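Local coordinates for protein dihydrodipicolinate synthase (Bacteroides thetaiotaomicron, PDB 4XKY) that probably acts as a Schiff-base-forming pyruvate aldolase of the DapA family, serving lysine biosynthesis as dihydrodipicolinate synthase or cleaving N-acetylneuraminate, at residues L22-L27 / T66-K71; R29-L34 / H40-L45; A212-E217 / M242-T247; Y249-H254 / R288-K293; V13-D18 / M60-N65. All coordinates share one frame; numbering follows the deposited sequence.

How the contacts relate
Contacts 1, 2 and 5 form one continuous region of the barrel. Contacts 1 and 2 share helix 24-36, contacts 1 and 5 share helix 56-70, and strand 42-44 of contact 2 leads into that second helix. All three are buried and largely aliphatic, although contact 1 runs out to an arginine at the surface and contact 5 sets a methionine against loop backbone. Contacts 3 and 4 lie toward the C-terminal helices and meet at Y249. Contact 3 is mostly buried and has an acetate beside it; contact 4 is more superficial, a valine on a helix. H33 joins contact 2 to contact 3 by bonding M214 O.

Contact 1: residues L22-L27 / T66-K71; sequences LDVEGL and TCRIAK
L27 and I69 meet at a slant, the leucine's branched end lying against the isoleucine's terminal methyl. L27 CD2 stands 3.9 Å from I69 CD1, and L27 CG is just as near to that methyl, so the branch point packs as closely as its methyl. T66 comes at the same leucine at about a right angle, its OG1 4.0 Å from L27 CD2. That hydroxyl is already hydrogen-bonded to M62 O, one helical turn back, and offers L27 a flank to pack on. Replacing L27 by an alanine would probably leave I69 CD1 and the T66 hydroxyl without their apolar cover and open a gap between the two helices. Nearer the surface, V24 and R68 also cross at about a right angle, with V24 CG1 at the edge of the guanidinium, 3.7 Å from R68 NH2 and close to its plane. The arginine chain bends at CG-CD (chi3 58°), which turns its end back toward V24, and NH2 is further held by N65 OD1. D23 caps helix 24-36: its OD1 accepts from G26 N at 3.0 Å, met from above the carboxylate plane. The contact thus joins the start of helix 24-36 to the end of helix 56-70, with I31 of the first helix continuing the packing and strand 42-44 behind T66.

Contact 2: residues R29-L34 / H40-L45; sequences RLIEHL and HALFVL
L42 reaches from its strand to I31 and L34 on helix 24-36. This is the helix-on-strand packing of a beta-alpha-beta crossover, the element from which the TIM barrel of this family is built: the chain passes from strand 7-8 through helix 24-36 into strand 42-44. The L42 side chain can be followed outward. CB leaves the strand toward the helix, and CG lies anti to the carbonyl carbon (chi1 -49°). Beyond CG the two methyls part company. CD1, anti to CA (chi2 178°), carries the chain straight on to I31, where it meets CG2 at 3.9 Å. CD2 branches off to L34 and lies 4.1 Å from its CD1. One leucine therefore fits against two residues of neighbouring helical turns, crossing I31 at about a right angle and L34 more obliquely. All three side chains are buried, and between these two segments the contact is purely apolar. Backbone bonds place the strand: L42 pairs with P75 and L77 on one neighbour, while F43 pairs with P10 and L12 next to strand 7-8, which helps close the barrel. Helix 56-70 also reaches the leucine: A70 CB sits 4.1 Å from L42 CD1, the same methyl that meets I31.

Contact 3: residues A212-E217 / M242-T247; sequences ANMFPE and MQISAT. With ACT (acetate ion), chain E.
F215 has an acetate ion at its ring edge, the CH3 group lying near the ring plane, while the CD2 side of the ring approaches I244. The acetate probably came from the crystallisation liquor. It sits at the start of helix 216-227, where E217 N donates to its O at 3.2 Å with a fairly straight bond of 161°, and L218 N adds a second bond. F215 occupies the N-cap position of this helix, and the positive end of the helix dipole would probably favour an anion there. F215 CB is 3.3 Å from acetate OXT. Across the contact, F215 CD2 lies 3.9 Å from I244 CD1, meeting at a slant. One face of the ring carries M214 CB, toward the rim. The rest of M214 runs on to the same isoleucine: its chain bends at the last torsion (chi3 -75°) and brings CE to 3.8 Å from I244 CG2, the two side chains sliding past each other in opposite directions. I244 divides its branches, CD1 to the phenylalanine and CG2 to the methionine. L298 of helix 285-298 touches both F215 and I244, while L262 and L266 of helix 257-268 pack on M214. The loop leading into helix 216-227 packs on helix 231-247, where the end of the TIM barrel meets the C-terminal helices, with an anion bound by the N-H groups of E217 and L218 at a helix N-terminus.

Contact 4: residues Y249-H254 / R288-K293; sequences YTVGQH and RGKIWK
V251 presses its side chain against I291, methyl to methyl: V251 CG2 stands 3.7 Å from I291 CD1, and V251 CB follows at 4.1 Å from the same atom. The isoleucine leaves its helix to one side of the loop, but its outer torsion (chi2 -78°) swings CD1 back toward the valine. The other valine methyl, CG1, has a looser neighbour in K290 CD at 4.3 Å, where the lysine passes with its aliphatic part before its end leads away. No hydrogen bond crosses between the two segments. The contact belongs to the helical C-terminal part that follows the TIM barrel in the DapA family, and it packs the loop between helices 231-247 and 257-268 onto helix 285-298. F283, just ahead of that last helix, touches both V251 and I291, and C264 of helix 257-268 backs the isoleucine. T250 OG1 bonds back to A246 O of the preceding helix, and Y249 O takes a bond from S257 OG of the next. Y249 itself makes an edge-to-face contact with Y258 and bonds E193 through its hydroxyl. Farther along the loop, Q253 and H254 are poorly ordered. On the helix side, R288 forms a salt bridge with D274 and also bonds S267 OG.

Contact 5: residues V13-D18 / M60-N65; sequences VTPLLD and MEMIKN
Next to M62, which packs on T14, the backbone oxygen of E61 is gripped twice by one residue: N65 N donates to E61 O as part of the helix at 2.9 Å, and N65 ND2 adds a side-chain bond at 3.0 Å. The two donors come from opposite faces of the carbonyl plane, and the side-chain bond is fairly straight (166°), which fixes the amide of N65 against its own helix. Across the contact M62 does the touching. Its CG lies anti to the backbone N (chi1 179°) and the chain then bends at chi2 (60°), which turns the thioether toward T14, crossing it at a slant. M62 CG meets T14 OG1 at 4.0 Å, M62 SD lies 4.1 Å from T14 CG2, and the terminal CE ends 3.4 Å from V13 O. P15 CD flanks the sulfur at longer range. The T14 hydroxyl has its own polar partner in G49 O. An alanine in place of M62 would probably leave T14 CG2 without the sulfur it packs on and open a gap between loop and helix. The side chain of V13 is about 4 Å from that of T48, a predicted pyruvate-binding residue, which puts this loop beside the probable active site. Around it, M62 also leans on L27 of helix 24-36, I63 turns to helix 85-97, and V13 packs on helix 257-268, with strand 42-44 reaching M62 CE through V44.

Contact 1: residues L22-L27 / T66-K71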
# COMPACT_ATOMS: atom_id res chain seq x y z
N LEU A 22 9.69 -4.50 34.29
CA LEU A 22 10.97 -4.85 33.69
C LEU A 22 11.60 -6.05 34.42
O LEU A 22 11.62 -6.08 35.64
CB LEU A 22 11.92 -3.64 33.76
CG LEU A 22 13.27 -3.73 33.02
CD1 LEU A 22 13.08 -3.69 31.50
CD2 LEU A 22 14.21 -2.60 33.46
N ASP A 23 12.13 -7.01 33.66
CA ASP A 23 12.92 -8.14 34.20
C ASP A 23 14.38 -7.74 34.35
O ASP A 23 15.21 -7.94 33.44
CB ASP A 23 12.82 -9.36 33.27
CG ASP A 23 13.72 -10.53 33.69
OD1 ASP A 23 14.16 -10.61 34.87
OD2 ASP A 23 14.02 -11.36 32.83
N VAL A 24 14.70 -7.15 35.49
CA VAL A 24 16.04 -6.59 35.68
C VAL A 24 17.12 -7.66 35.71
O VAL A 24 18.17 -7.49 35.14
CB VAL A 24 16.13 -5.73 36.95
CG1 VAL A 24 17.55 -5.22 37.13
CG2 VAL A 24 15.16 -4.55 36.85
N GLU A 25 16.85 -8.77 36.37
CA GLU A 25 17.83 -9.82 36.47
C GLU A 25 18.12 -10.44 35.12
O GLU A 25 19.26 -10.71 34.81
CB GLU A 25 17.37 -10.89 37.47
CG GLU A 25 17.29 -10.31 38.88
CD GLU A 25 17.76 -11.25 39.96
OE1 GLU A 25 16.93 -11.59 40.84
OE2 GLU A 25 18.96 -11.63 39.96
N GLY A 26 17.07 -10.67 34.32
CA GLY A 26 17.24 -11.12 32.94
C GLY A 26 18.03 -10.15 32.11
O GLY A 26 18.91 -10.54 31.37
N LEU A 27 17.74 -8.86 32.25
CA LEU A 27 18.46 -7.83 31.51
C LEU A 27 19.97 -7.83 31.83
O LEU A 27 20.79 -7.71 30.94
CB LEU A 27 17.87 -6.47 31.82
CG LEU A 27 18.60 -5.30 31.19
CD1 LEU A 27 18.53 -5.34 29.69
CD2 LEU A 27 17.95 -4.06 31.71
N THR A 66 19.85 -0.25 31.57
CA THR A 66 20.85 -0.66 30.57
C THR A 66 22.18 0.15 30.77
O THR A 66 23.28 -0.41 30.73
CB THR A 66 20.33 -0.54 29.13
OG1 THR A 66 19.22 -1.43 28.94
CG2 THR A 66 21.41 -0.93 28.17
N CYS A 67 22.07 1.45 30.98
CA CYS A 67 23.27 2.27 31.18
C CYS A 67 23.95 1.89 32.50
O CYS A 67 25.16 1.74 32.52
CB CYS A 67 22.96 3.75 31.18
SG CYS A 67 22.30 4.40 29.63
N ARG A 68 23.18 1.67 33.56
CA ARG A 68 23.74 1.26 34.85
C ARG A 68 24.54 -0.03 34.71
O ARG A 68 25.69 -0.12 35.15
CB ARG A 68 22.64 1.04 35.90
CG ARG A 68 23.16 0.48 37.23
CD ARG A 68 22.10 0.22 38.29
NE ARG A 68 21.08 -0.70 37.80
CZ ARG A 68 21.23 -2.02 37.70
NH1 ARG A 68 22.35 -2.63 38.06
NH2 ARG A 68 20.23 -2.73 37.22
N ILE A 69 23.92 -1.02 34.07
CA ILE A 69 24.50 -2.36 34.00
C ILE A 69 25.71 -2.39 33.07
O ILE A 69 26.69 -3.06 33.37
CB ILE A 69 23.46 -3.41 33.53
CG1 ILE A 69 22.32 -3.50 34.54
CG2 ILE A 69 24.13 -4.78 33.34
CD1 ILE A 69 21.09 -4.20 34.00
N ALA A 70 25.65 -1.69 31.96
CA ALA A 70 26.77 -1.68 31.03
C ALA A 70 28.01 -1.04 31.63
O ALA A 70 29.11 -1.41 31.24
CB ALA A 70 26.41 -0.94 29.76
N LYS A 71 27.83 -0.08 32.55
CA LYS A 71 28.95 0.51 33.30
C LYS A 71 30.04 1.02 32.37
O LYS A 71 31.19 0.70 32.57
CB LYS A 71 29.61 -0.55 34.20
CG LYS A 71 29.17 -0.64 35.64
CD LYS A 71 29.98 -1.73 36.37
CE LYS A 71 29.52 -3.17 36.07
NZ LYS A 71 28.04 -3.40 35.89

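Contact 2: residues R29-L34 / H40-L45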
# COMPACT_ATOMS: atom_id res chain seq x y z
N ARG A 29 21.68 -10.49 32.93
CA ARG A 29 22.23 -11.68 32.27
C ARG A 29 22.38 -11.44 30.78
O ARG A 29 23.38 -11.85 30.20
CB ARG A 29 21.40 -12.94 32.52
CG ARG A 29 21.64 -13.62 33.86
CD ARG A 29 20.89 -14.95 33.96
NE ARG A 29 19.45 -14.72 33.95
CZ ARG A 29 18.71 -14.48 35.03
NH1 ARG A 29 19.26 -14.47 36.25
NH2 ARG A 29 17.41 -14.29 34.91
N LEU A 30 21.38 -10.80 30.15
CA LEU A 30 21.43 -10.55 28.71
C LEU A 30 22.63 -9.69 28.36
O LEU A 30 23.38 -10.02 27.44
CB LEU A 30 20.14 -9.88 28.22
CG LEU A 30 20.02 -9.46 26.75
CD1 LEU A 30 20.12 -10.64 25.79
CD2 LEU A 30 18.73 -8.70 26.51
N ILE A 31 22.82 -8.59 29.08
CA ILE A 31 23.91 -7.68 28.79
C ILE A 31 25.30 -8.29 29.05
O ILE A 31 26.22 -8.06 28.26
CB ILE A 31 23.74 -6.33 29.51
CG1 ILE A 31 22.55 -5.57 28.92
CG2 ILE A 31 25.02 -5.48 29.40
CD1 ILE A 31 22.07 -4.44 29.80
N GLU A 32 25.47 -9.04 30.13
CA GLU A 32 26.73 -9.75 30.35
C GLU A 32 26.98 -10.72 29.20
O GLU A 32 28.07 -10.81 28.69
CB GLU A 32 26.74 -10.50 31.70
CG GLU A 32 26.70 -9.61 32.95
CD GLU A 32 27.82 -8.58 33.01
OE1 GLU A 32 28.90 -8.85 32.44
OE2 GLU A 32 27.64 -7.50 33.62
N HIS A 33 25.94 -11.44 28.78
CA HIS A 33 26.04 -12.42 27.69
C HIS A 33 26.49 -11.75 26.38
O HIS A 33 27.32 -12.27 25.65
CB HIS A 33 24.67 -13.11 27.57
CG HIS A 33 24.46 -13.95 26.35
ND1 HIS A 33 25.07 -15.17 26.17
CD2 HIS A 33 23.59 -13.81 25.33
CE1 HIS A 33 24.63 -15.72 25.05
NE2 HIS A 33 23.73 -14.91 24.52
N LEU A 34 25.97 -10.56 26.10
CA LEU A 34 26.36 -9.84 24.89
C LEU A 34 27.79 -9.34 24.97
O LEU A 34 28.56 -9.47 24.00
CB LEU A 34 25.40 -8.70 24.59
CG LEU A 34 23.97 -9.15 24.29
CD1 LEU A 34 23.07 -7.95 24.18
CD2 LEU A 34 23.89 -9.94 23.01
N HIS A 40 29.83 -4.98 19.85
CA HIS A 40 30.49 -3.67 19.93
C HIS A 40 29.65 -2.56 20.49
O HIS A 40 30.17 -1.52 20.80
CB HIS A 40 31.06 -3.27 18.56
CG HIS A 40 31.89 -4.35 17.95
ND1 HIS A 40 33.26 -4.25 17.81
CD2 HIS A 40 31.55 -5.59 17.51
CE1 HIS A 40 33.72 -5.37 17.29
NE2 HIS A 40 32.71 -6.20 17.09
N ALA A 41 28.35 -2.76 20.62
CA ALA A 41 27.50 -1.77 21.24
C ALA A 41 26.19 -2.41 21.59
O ALA A 41 25.93 -3.53 21.18
CB ALA A 41 27.28 -0.58 20.30
N LEU A 42 25.39 -1.69 22.37
CA LEU A 42 24.04 -2.09 22.73
C LEU A 42 23.06 -1.05 22.24
O LEU A 42 23.25 0.15 22.48
CB LEU A 42 23.92 -2.15 24.25
CG LEU A 42 25.01 -2.93 24.98
CD1 LEU A 42 24.78 -2.86 26.48
CD2 LEU A 42 25.04 -4.39 24.55
N PHE A 43 22.01 -1.52 21.57
CA PHE A 43 21.00 -0.66 21.02
C PHE A 43 19.70 -0.96 21.74
O PHE A 43 19.17 -2.08 21.67
CB PHE A 43 20.89 -0.89 19.52
CG PHE A 43 19.76 -0.15 18.87
CD1 PHE A 43 19.46 1.16 19.22
CD2 PHE A 43 18.97 -0.77 17.92
CE1 PHE A 43 18.39 1.82 18.64
CE2 PHE A 43 17.91 -0.10 17.31
CZ PHE A 43 17.62 1.19 17.68
N VAL A 44 19.19 0.02 22.50
CA VAL A 44 17.96 -0.21 23.23
C VAL A 44 16.77 0.54 22.65
O VAL A 44 16.93 1.60 22.05
CB VAL A 44 18.07 0.07 24.74
CG1 VAL A 44 19.23 -0.73 25.33
CG2 VAL A 44 18.24 1.54 25.04
N LEU A 45 15.61 -0.07 22.89
CA LEU A 45 14.30 0.41 22.47
C LEU A 45 14.08 0.43 20.95
O LEU A 45 13.30 1.21 20.45
CB LEU A 45 14.02 1.79 23.10
CG LEU A 45 13.99 1.75 24.63
CD1 LEU A 45 13.65 3.12 25.18
CD2 LEU A 45 12.98 0.76 25.16

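Contact 3: residues A212-E217 / M242-T247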
# COMPACT_ATOMS: atom_id res chain seq x y z
N ALA A 212 21.58 -11.73 17.55
CA ALA A 212 22.77 -11.63 18.40
C ALA A 212 22.39 -11.62 19.89
O ALA A 212 23.24 -11.88 20.74
CB ALA A 212 23.63 -10.43 18.03
N ASN A 213 21.13 -11.32 20.21
CA ASN A 213 20.66 -11.53 21.58
C ASN A 213 20.93 -12.99 22.03
O ASN A 213 21.29 -13.23 23.17
CB ASN A 213 19.16 -11.21 21.72
CG ASN A 213 18.84 -9.70 21.77
OD1 ASN A 213 18.86 -9.09 22.83
ND2 ASN A 213 18.48 -9.12 20.65
N MET A 214 20.73 -13.96 21.14
CA MET A 214 20.83 -15.38 21.49
C MET A 214 22.27 -15.88 21.36
O MET A 214 22.77 -16.54 22.26
CB MET A 214 19.96 -16.27 20.59
CG MET A 214 18.45 -16.02 20.59
SD MET A 214 17.58 -17.10 19.43
CE MET A 214 17.96 -16.37 17.84
N PHE A 215 22.90 -15.55 20.22
CA PHE A 215 24.20 -16.13 19.81
C PHE A 215 25.13 -15.03 19.33
O PHE A 215 25.40 -14.93 18.15
CB PHE A 215 24.00 -17.15 18.66
CG PHE A 215 22.97 -18.21 18.97
CD1 PHE A 215 23.15 -19.07 20.04
CD2 PHE A 215 21.83 -18.33 18.19
CE1 PHE A 215 22.21 -20.03 20.33
CE2 PHE A 215 20.87 -19.27 18.49
CZ PHE A 215 21.07 -20.13 19.56
N PRO A 216 25.62 -14.19 20.26
CA PRO A 216 26.45 -13.05 19.83
C PRO A 216 27.70 -13.50 19.08
O PRO A 216 28.09 -12.88 18.10
CB PRO A 216 26.84 -12.38 21.15
CG PRO A 216 26.43 -13.32 22.23
CD PRO A 216 25.31 -14.14 21.69
N GLU A 217 28.31 -14.60 19.51
CA GLU A 217 29.55 -15.05 18.88
C GLU A 217 29.39 -15.44 17.43
O GLU A 217 30.28 -15.18 16.63
CB GLU A 217 30.17 -16.22 19.64
CG GLU A 217 30.65 -15.76 21.00
CD GLU A 217 31.28 -16.85 21.85
OE1 GLU A 217 31.34 -18.02 21.40
OE2 GLU A 217 31.73 -16.51 22.96
N MET A 242 20.85 -18.44 8.35
CA MET A 242 19.59 -18.64 7.60
C MET A 242 18.72 -19.74 8.22
O MET A 242 17.50 -19.68 8.14
CB MET A 242 19.80 -18.85 6.10
CG MET A 242 20.32 -17.63 5.34
SD MET A 242 19.52 -16.03 5.65
CE MET A 242 17.84 -16.44 5.13
N GLN A 243 19.34 -20.70 8.89
CA GLN A 243 18.59 -21.72 9.62
C GLN A 243 17.84 -21.12 10.83
O GLN A 243 16.69 -21.46 11.09
CB GLN A 243 19.52 -22.84 10.07
CG GLN A 243 18.75 -24.05 10.57
CD GLN A 243 19.64 -25.16 11.05
OE1 GLN A 243 20.81 -25.20 10.72
NE2 GLN A 243 19.10 -26.06 11.85
N ILE A 244 18.50 -20.24 11.57
CA ILE A 244 17.89 -19.55 12.71
C ILE A 244 16.67 -18.80 12.19
O ILE A 244 15.57 -18.92 12.73
CB ILE A 244 18.88 -18.57 13.36
CG1 ILE A 244 19.93 -19.34 14.14
CG2 ILE A 244 18.17 -17.60 14.28
CD1 ILE A 244 21.20 -18.55 14.33
N SER A 245 16.89 -18.04 11.12
CA SER A 245 15.82 -17.26 10.51
C SER A 245 14.61 -18.09 10.04
O SER A 245 13.43 -17.67 10.17
CB SER A 245 16.39 -16.42 9.35
OG SER A 245 15.36 -15.78 8.61
N ALA A 246 14.90 -19.25 9.46
CA ALA A 246 13.87 -20.15 8.95
C ALA A 246 13.11 -20.88 10.04
O ALA A 246 11.96 -21.25 9.82
CB ALA A 246 14.48 -21.18 8.03
N THR A 247 13.78 -21.13 11.18
CA THR A 247 13.26 -22.05 12.21
C THR A 247 12.96 -21.43 13.56
O THR A 247 12.13 -21.96 14.28
CB THR A 247 14.18 -23.28 12.45
OG1 THR A 247 15.47 -22.87 12.96
CG2 THR A 247 14.33 -24.10 11.17
C ACT E . 27.07 -17.88 20.82
O ACT E . 27.09 -16.80 21.47
OXT ACT E . 27.11 -17.89 19.57
CH3 ACT E . 26.98 -19.21 21.53

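Contact 4: residues Y249-H254 / R288-K293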
# COMPACT_ATOMS: atom_id res chain seq x y z
N TYR A 249 12.23 -17.93 13.86
CA TYR A 249 11.41 -16.75 13.72
C TYR A 249 10.09 -17.05 13.03
O TYR A 249 9.30 -16.13 12.83
CB TYR A 249 12.14 -15.66 12.95
CG TYR A 249 13.48 -15.24 13.54
CD1 TYR A 249 13.76 -15.36 14.91
CD2 TYR A 249 14.45 -14.68 12.72
CE1 TYR A 249 14.98 -14.96 15.43
CE2 TYR A 249 15.67 -14.27 13.23
CZ TYR A 249 15.94 -14.41 14.58
OH TYR A 249 17.15 -13.99 15.06
N THR A 250 9.81 -18.31 12.69
CA THR A 250 8.62 -18.62 11.85
C THR A 250 7.54 -19.45 12.55
O THR A 250 6.65 -19.96 11.90
CB THR A 250 9.03 -19.38 10.58
OG1 THR A 250 9.79 -20.54 10.97
CG2 THR A 250 9.88 -18.48 9.66
N VAL A 251 7.59 -19.58 13.87
CA VAL A 251 6.64 -20.43 14.58
C VAL A 251 5.27 -19.79 14.79
O VAL A 251 4.26 -20.48 14.76
CB VAL A 251 7.20 -20.89 15.92
CG1 VAL A 251 6.11 -21.55 16.74
CG2 VAL A 251 8.34 -21.85 15.65
N GLY A 252 5.22 -18.51 15.05
CA GLY A 252 3.93 -17.87 15.18
C GLY A 252 3.02 -18.06 13.97
O GLY A 252 3.48 -18.24 12.84
N GLN A 253 1.71 -18.04 14.22
CA GLN A 253 0.76 -17.67 13.18
C GLN A 253 0.63 -16.14 13.21
O GLN A 253 -0.45 -15.62 13.48
CB GLN A 253 -0.60 -18.32 13.43
N HIS A 254 1.74 -15.42 12.96
CA HIS A 254 1.69 -13.95 12.96
C HIS A 254 2.95 -13.24 12.45
O HIS A 254 3.99 -13.86 12.20
CB HIS A 254 1.33 -13.42 14.36
N ARG A 288 6.32 -23.15 22.34
CA ARG A 288 7.54 -23.18 23.10
C ARG A 288 8.27 -24.51 22.83
O ARG A 288 9.48 -24.52 22.61
CB ARG A 288 7.25 -22.98 24.58
CG ARG A 288 8.48 -22.98 25.45
CD ARG A 288 8.12 -22.80 26.90
NE ARG A 288 9.31 -22.87 27.75
CZ ARG A 288 10.10 -21.84 28.03
NH1 ARG A 288 9.87 -20.63 27.51
NH2 ARG A 288 11.14 -22.02 28.84
N GLY A 289 7.52 -25.61 22.81
CA GLY A 289 8.05 -26.93 22.41
C GLY A 289 8.71 -26.93 21.03
O GLY A 289 9.76 -27.54 20.83
N LYS A 290 8.10 -26.24 20.08
CA LYS A 290 8.67 -26.16 18.75
C LYS A 290 9.93 -25.34 18.71
O LYS A 290 10.84 -25.63 17.95
CB LYS A 290 7.70 -25.52 17.77
CG LYS A 290 6.52 -26.40 17.42
CD LYS A 290 5.78 -25.80 16.25
CE LYS A 290 4.34 -26.23 16.25
NZ LYS A 290 4.18 -27.64 15.80
N ILE A 291 9.97 -24.26 19.48
CA ILE A 291 11.14 -23.44 19.49
C ILE A 291 12.28 -24.25 20.12
O ILE A 291 13.37 -24.22 19.63
CB ILE A 291 10.92 -22.09 20.23
CG1 ILE A 291 9.94 -21.21 19.45
CG2 ILE A 291 12.24 -21.37 20.44
CD1 ILE A 291 10.51 -20.50 18.26
N TRP A 292 12.02 -24.98 21.21
CA TRP A 292 13.07 -25.81 21.84
C TRP A 292 13.65 -26.84 20.84
O TRP A 292 14.88 -26.96 20.70
CB TRP A 292 12.52 -26.48 23.11
CG TRP A 292 13.46 -27.44 23.80
CD1 TRP A 292 13.23 -28.76 24.06
CD2 TRP A 292 14.76 -27.15 24.35
NE1 TRP A 292 14.30 -29.31 24.72
CE2 TRP A 292 15.26 -28.35 24.90
CE3 TRP A 292 15.56 -26.00 24.39
CZ2 TRP A 292 16.54 -28.44 25.51
CZ3 TRP A 292 16.83 -26.08 25.00
CH2 TRP A 292 17.30 -27.30 25.55
N LYS A 293 12.77 -27.54 20.13
CA LYS A 293 13.18 -28.48 19.06
C LYS A 293 14.06 -27.80 18.02
O LYS A 293 15.10 -28.33 17.60
CB LYS A 293 11.94 -29.05 18.37
CG LYS A 293 12.20 -29.92 17.14
CD LYS A 293 13.00 -31.16 17.51
CE LYS A 293 13.10 -32.16 16.37
NZ LYS A 293 13.09 -33.53 16.94

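Contact 5: residues V13-D18 / M60-N65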
# COMPACT_ATOMS: atom_id res chain seq x y z
N VAL A 13 16.29 -7.05 23.29
CA VAL A 13 14.93 -7.21 23.75
C VAL A 13 14.81 -6.44 25.06
O VAL A 13 15.83 -6.16 25.73
CB VAL A 13 14.53 -8.70 23.94
CG1 VAL A 13 14.63 -9.47 22.63
CG2 VAL A 13 15.39 -9.40 24.96
N THR A 14 13.59 -6.02 25.38
CA THR A 14 13.27 -5.40 26.65
C THR A 14 12.68 -6.56 27.45
O THR A 14 11.54 -6.94 27.23
CB THR A 14 12.28 -4.22 26.49
OG1 THR A 14 12.85 -3.21 25.62
CG2 THR A 14 11.97 -3.60 27.86
N PRO A 15 13.48 -7.18 28.33
CA PRO A 15 12.95 -8.32 29.10
C PRO A 15 11.96 -7.85 30.12
O PRO A 15 12.17 -6.82 30.77
CB PRO A 15 14.18 -8.93 29.76
CG PRO A 15 15.35 -8.10 29.37
CD PRO A 15 14.87 -6.86 28.67
N LEU A 16 10.85 -8.59 30.21
CA LEU A 16 9.70 -8.24 31.02
C LEU A 16 9.31 -9.36 31.97
O LEU A 16 9.42 -10.55 31.64
CB LEU A 16 8.53 -8.00 30.09
CG LEU A 16 8.74 -6.89 29.07
CD1 LEU A 16 7.49 -6.84 28.21
CD2 LEU A 16 8.99 -5.55 29.78
N LEU A 17 8.84 -8.99 33.16
CA LEU A 17 8.15 -9.95 34.04
C LEU A 17 6.65 -9.88 33.84
O LEU A 17 5.93 -10.81 34.15
CB LEU A 17 8.48 -9.66 35.52
CG LEU A 17 9.94 -9.84 35.92
CD1 LEU A 17 10.13 -9.59 37.42
CD2 LEU A 17 10.40 -11.26 35.58
N ASP A 18 6.18 -8.73 33.37
CA ASP A 18 4.76 -8.52 33.10
C ASP A 18 4.67 -7.37 32.11
O ASP A 18 5.69 -6.80 31.75
CB ASP A 18 3.98 -8.24 34.39
CG ASP A 18 2.46 -8.48 34.24
OD1 ASP A 18 2.03 -9.07 33.24
OD2 ASP A 18 1.68 -8.05 35.11
N MET A 60 11.71 4.27 30.07
CA MET A 60 12.71 4.96 30.89
C MET A 60 13.51 4.00 31.76
O MET A 60 14.72 4.13 31.85
CB MET A 60 12.08 6.07 31.72
CG MET A 60 11.61 7.21 30.84
SD MET A 60 10.87 8.67 31.61
CE MET A 60 9.76 7.97 32.83
N GLU A 61 12.84 3.02 32.35
CA GLU A 61 13.54 2.01 33.14
C GLU A 61 14.51 1.18 32.30
O GLU A 61 15.58 0.83 32.78
CB GLU A 61 12.55 1.12 33.85
CG GLU A 61 11.71 1.90 34.85
CD GLU A 61 10.74 1.04 35.63
OE1 GLU A 61 10.60 -0.16 35.32
OE2 GLU A 61 10.08 1.59 36.53
N MET A 62 14.16 0.88 31.06
CA MET A 62 15.05 0.12 30.22
C MET A 62 16.32 0.92 29.97
O MET A 62 17.40 0.37 30.04
CB MET A 62 14.41 -0.23 28.89
CG MET A 62 15.29 -1.02 27.91
SD MET A 62 15.85 -2.62 28.56
CE MET A 62 16.79 -3.23 27.17
N ILE A 63 16.18 2.20 29.65
CA ILE A 63 17.32 3.06 29.43
C ILE A 63 18.21 3.15 30.67
O ILE A 63 19.42 2.95 30.57
CB ILE A 63 16.84 4.46 29.03
CG1 ILE A 63 16.24 4.42 27.63
CG2 ILE A 63 17.98 5.49 29.06
CD1 ILE A 63 15.40 5.63 27.31
N LYS A 64 17.61 3.47 31.82
CA LYS A 64 18.36 3.63 33.06
C LYS A 64 19.08 2.34 33.44
O LYS A 64 20.29 2.35 33.63
CB LYS A 64 17.45 4.03 34.22
CG LYS A 64 16.78 5.40 34.12
CD LYS A 64 16.24 5.82 35.50
CE LYS A 64 14.92 6.59 35.46
NZ LYS A 64 13.74 5.69 35.28
N ASN A 65 18.36 1.23 33.56
CA ASN A 65 19.03 -0.04 33.88
C ASN A 65 20.10 -0.45 32.87
O ASN A 65 21.14 -0.97 33.26
CB ASN A 65 18.03 -1.18 34.07
CG ASN A 65 17.34 -1.12 35.39
OD1 ASN A 65 17.83 -1.64 36.40
ND2 ASN A 65 16.21 -0.42 35.43